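Uncharacterized protein (Bacillus subtilis, PDB 5DQV) is an HD-domain hydrolase that acts as a metal-dependent nucleotide pyrophosphohydrolase. Local coordinates at residues S78-L86 against A96-T104. Residues are numbered along the deposited sequence; the frame is centred on the assembly and turned at random. Where two conformers were deposited one is given.
Sequences SVSEVYNQL and ADRVIHIIT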
loop_
_atom_site.group_PDB
_atom_site.type_symbol
_atom_site.label_atom_id
_atom_site.label_comp_id
_atom_site.label_asym_id
_atom_site.label_seq_id
_atom_site.Cartn_x
_atom_site.Cartn_y
_atom_site.Cartn_z
ATOM N N SER A 78 20.588 6.068 21.125
ATOM C CA SER A 78 20.258 6.847 22.288
ATOM C C SER A 78 20.446 8.302 21.930
ATOM O O SER A 78 21.147 8.671 20.945
ATOM C CB SER A 78 21.162 6.481 23.448
ATOM O OG SER A 78 22.457 6.963 23.215
ATOM N N VAL A 79 19.873 9.154 22.747
ATOM C CA VAL A 79 19.986 10.579 22.526
ATOM C C VAL A 79 21.440 11.013 22.647
ATOM O O VAL A 79 21.942 11.828 21.827
ATOM C CB VAL A 79 19.076 11.376 23.494
ATOM C CG1 VAL A 79 19.416 12.883 23.484
ATOM C CG2 VAL A 79 17.594 11.116 23.149
ATOM N N SER A 80 22.155 10.462 23.626
ATOM C CA SER A 80 23.590 10.811 23.767
ATOM C C SER A 80 24.400 10.415 22.539
ATOM O O SER A 80 25.327 11.130 22.152
ATOM C CB SER A 80 24.212 10.308 25.084
ATOM O OG SER A 80 24.540 8.947 25.035
ATOM N N GLU A 81 24.050 9.319 21.883
ATOM C CA GLU A 81 24.791 8.906 20.693
ATOM C C GLU A 81 24.589 9.898 19.572
ATOM O O GLU A 81 25.535 10.217 18.865
ATOM C CB GLU A 81 24.368 7.477 20.244
ATOM C CG GLU A 81 25.070 6.383 21.076
ATOM C CD GLU A 81 24.377 5.013 21.058
ATOM O OE1 GLU A 81 23.237 4.872 20.596
ATOM O OE2 GLU A 81 24.960 4.092 21.602
ATOM N N VAL A 82 23.346 10.370 19.397
ATOM C CA VAL A 82 23.054 11.375 18.391
ATOM C C VAL A 82 23.791 12.681 18.693
ATOM O O VAL A 82 24.436 13.226 17.836
ATOM C CB VAL A 82 21.539 11.623 18.283
ATOM C CG1 VAL A 82 21.262 12.744 17.340
ATOM C CG2 VAL A 82 20.810 10.321 17.809
ATOM N N TYR A 83 23.661 13.164 19.919
ATOM C CA TYR A 83 24.336 14.364 20.379
ATOM C C TYR A 83 25.871 14.313 20.109
ATOM O O TYR A 83 26.429 15.222 19.506
ATOM C CB TYR A 83 24.059 14.604 21.879
ATOM C CG TYR A 83 24.800 15.816 22.410
ATOM C CD1 TYR A 83 24.254 17.095 22.303
ATOM C CD2 TYR A 83 26.071 15.692 22.982
ATOM C CE1 TYR A 83 24.923 18.201 22.795
ATOM C CE2 TYR A 83 26.765 16.811 23.452
ATOM C CZ TYR A 83 26.169 18.053 23.342
ATOM O OH TYR A 83 26.823 19.142 23.784
ATOM N N ASN A 84 26.507 13.215 20.519
ATOM C CA ASN A 84 27.971 13.065 20.420
ATOM C C ASN A 84 28.467 13.082 18.987
ATOM O O ASN A 84 29.528 13.672 18.691
ATOM C CB ASN A 84 28.421 11.803 21.151
ATOM C CG ASN A 84 28.312 11.918 22.684
ATOM O OD1 ASN A 84 28.159 13.001 23.212
ATOM N ND2 ASN A 84 28.476 10.781 23.395
ATOM N N GLN A 85 27.695 12.482 18.080
ATOM C CA GLN A 85 28.101 12.409 16.688
ATOM C C GLN A 85 27.976 13.760 16.063
ATOM O O GLN A 85 28.848 14.199 15.284
ATOM C CB GLN A 85 27.249 11.375 15.942
ATOM C CG GLN A 85 27.769 10.929 14.591
ATOM C CD GLN A 85 28.738 9.744 14.663
ATOM O OE1 GLN A 85 29.323 9.481 15.717
ATOM N NE2 GLN A 85 28.956 9.064 13.535
ATOM N N LEU A 86 26.868 14.444 16.352
ATOM C CA LEU A 86 26.725 15.832 15.853
ATOM C C LEU A 86 27.895 16.717 16.269
ATOM O O LEU A 86 28.443 17.484 15.447
ATOM C CB LEU A 86 25.387 16.468 16.315
ATOM C CG LEU A 86 24.125 15.820 15.758
ATOM C CD1 LEU A 86 22.877 16.427 16.470
ATOM C CD2 LEU A 86 24.109 16.006 14.226
ATOM N N ALA A 96 23.542 21.877 18.459
ATOM C CA ALA A 96 23.316 20.503 18.816
ATOM C C ALA A 96 22.228 20.349 19.910
ATOM O O ALA A 96 21.337 19.499 19.813
ATOM C CB ALA A 96 24.661 19.852 19.223
ATOM N N ASP A 97 22.244 21.224 20.907
ATOM C CA ASP A 97 21.213 21.218 21.945
ATOM C C ASP A 97 19.811 21.482 21.329
ATOM O O ASP A 97 18.812 20.829 21.728
ATOM C CB ASP A 97 21.509 22.324 23.004
ATOM C CG ASP A 97 22.522 21.912 24.034
ATOM O OD1 ASP A 97 22.919 20.743 24.048
ATOM O OD2 ASP A 97 22.937 22.767 24.854
ATOM N N ARG A 98 19.731 22.440 20.384
ATOM C CA ARG A 98 18.468 22.797 19.729
ATOM C C ARG A 98 17.918 21.578 18.994
ATOM O O ARG A 98 16.725 21.311 19.033
ATOM C CB ARG A 98 18.649 23.954 18.715
ATOM C CG ARG A 98 18.795 25.350 19.296
ATOM C CD ARG A 98 19.131 26.418 18.223
ATOM N NE ARG A 98 17.988 26.784 17.375
ATOM C CZ ARG A 98 18.047 27.625 16.336
ATOM N NH1 ARG A 98 19.187 28.239 16.008
ATOM N NH2 ARG A 98 16.943 27.887 15.632
ATOM N N VAL A 99 18.804 20.872 18.287
ATOM C CA VAL A 99 18.416 19.712 17.522
ATOM C C VAL A 99 17.897 18.623 18.476
ATOM O O VAL A 99 16.801 18.088 18.266
ATOM C CB VAL A 99 19.555 19.192 16.662
ATOM C CG1 VAL A 99 19.228 17.766 16.163
ATOM C CG2 VAL A 99 19.758 20.181 15.484
ATOM N N ILE A 100 18.587 18.415 19.599
ATOM C CA ILE A 100 18.167 17.412 20.575
ATOM C C ILE A 100 16.795 17.770 21.166
ATOM O O ILE A 100 15.912 16.890 21.281
ATOM C CB ILE A 100 19.300 17.180 21.628
ATOM C CG1 ILE A 100 20.518 16.512 20.986
ATOM C CG2 ILE A 100 18.816 16.410 22.931
ATOM C CD1 ILE A 100 20.240 15.205 20.174
ATOM N N HIS A 101 16.585 19.041 21.497
ATOM C CA HIS A 101 15.326 19.480 22.067
ATOM C C HIS A 101 14.164 19.210 21.100
ATOM O O HIS A 101 13.078 18.855 21.526
ATOM C CB HIS A 101 15.371 20.960 22.475
ATOM C CG HIS A 101 16.126 21.234 23.749
ATOM N ND1 HIS A 101 15.803 20.647 24.958
ATOM C CD2 HIS A 101 17.137 22.098 24.014
ATOM C CE1 HIS A 101 16.614 21.103 25.899
ATOM N NE2 HIS A 101 17.437 21.980 25.350
ATOM N N ILE A 102 14.404 19.355 19.792
ATOM C CA ILE A 102 13.371 19.056 18.801
ATOM C C ILE A 102 13.048 17.568 18.825
ATOM O O ILE A 102 11.884 17.183 19.012
ATOM C CB ILE A 102 13.799 19.460 17.353
ATOM C CG1 ILE A 102 13.887 20.984 17.231
ATOM C CG2 ILE A 102 12.765 18.911 16.308
ATOM C CD1 ILE A 102 14.565 21.486 15.900
ATOM N N ILE A 103 14.061 16.724 18.647
ATOM C CA ILE A 103 13.756 15.302 18.394
ATOM C C ILE A 103 13.240 14.549 19.608
ATOM O O ILE A 103 12.526 13.570 19.449
ATOM C CB ILE A 103 14.933 14.579 17.705
ATOM C CG1 ILE A 103 16.134 14.461 18.640
ATOM C CG2 ILE A 103 15.303 15.379 16.456
ATOM C CD1 ILE A 103 17.371 13.788 18.018
ATOM N N THR A 104 13.532 15.033 20.809
ATOM C CA THR A 104 13.080 14.376 22.036
ATOM C C THR A 104 11.675 14.811 22.369
ATOM O O THR A 104 10.900 14.030 22.940
ATOM C CB THR A 104 14.002 14.671 23.222
ATOM O OG1 THR A 104 14.160 16.082 23.378
ATOM C CG2 THR A 104 15.401 14.000 23.000
#
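I100 packs from helix 96-104 against V79, V82 and Y83, and its branches can be followed one by one. CB splits into CG2, which lies anti to the backbone N and meets V79 CG1 at 3.6 Å, and CG1, anti to the carbonyl carbon (chi1 -68°), which brings it to the edge of the Y83 ring, 4.0 Å from Y83 CD1. Beyond CG1, the tip CD1 slides past V82 and stops 3.9 Å from V82 CG1, close also to the backbone N of Y83. With an alanine here, the loss of CG1, CG2 and CD1 would probably leave a gap between V79, V82 and Y83 and let the tyrosine ring shift. A turn earlier, A96 CB sits obliquely to that ring, 3.9 Å from Y83 CE1, and D97 OD1 comes within 3.5 Å of the same carbon, the carboxylate tilted 25° from the ring plane; the other oxygen of D97 forms a salt bridge with K93. On the buried flank L86 CD1 packs on V99 CG1 at 3.9 Å, while V82 CG1 also touches I103, whose side chain lies about 10 Å from the bound nickel. At the far end V79 CG2 meets T104 CG2 at 3.6 Å, the threonine hydroxyl turning back to donate a hydrogen bond to I100 O. A capping box of S78 and E81 starts helix 79-86; the two short helix segments run roughly antiparallel (152°) as an alpha-helical hairpin within the HD domain. No hydrogen bond crosses between them, so they hold together chiefly by hydrophobic fit, while the capping box, T104 hydroxyl and D97–K93 bridge each serve their own helix.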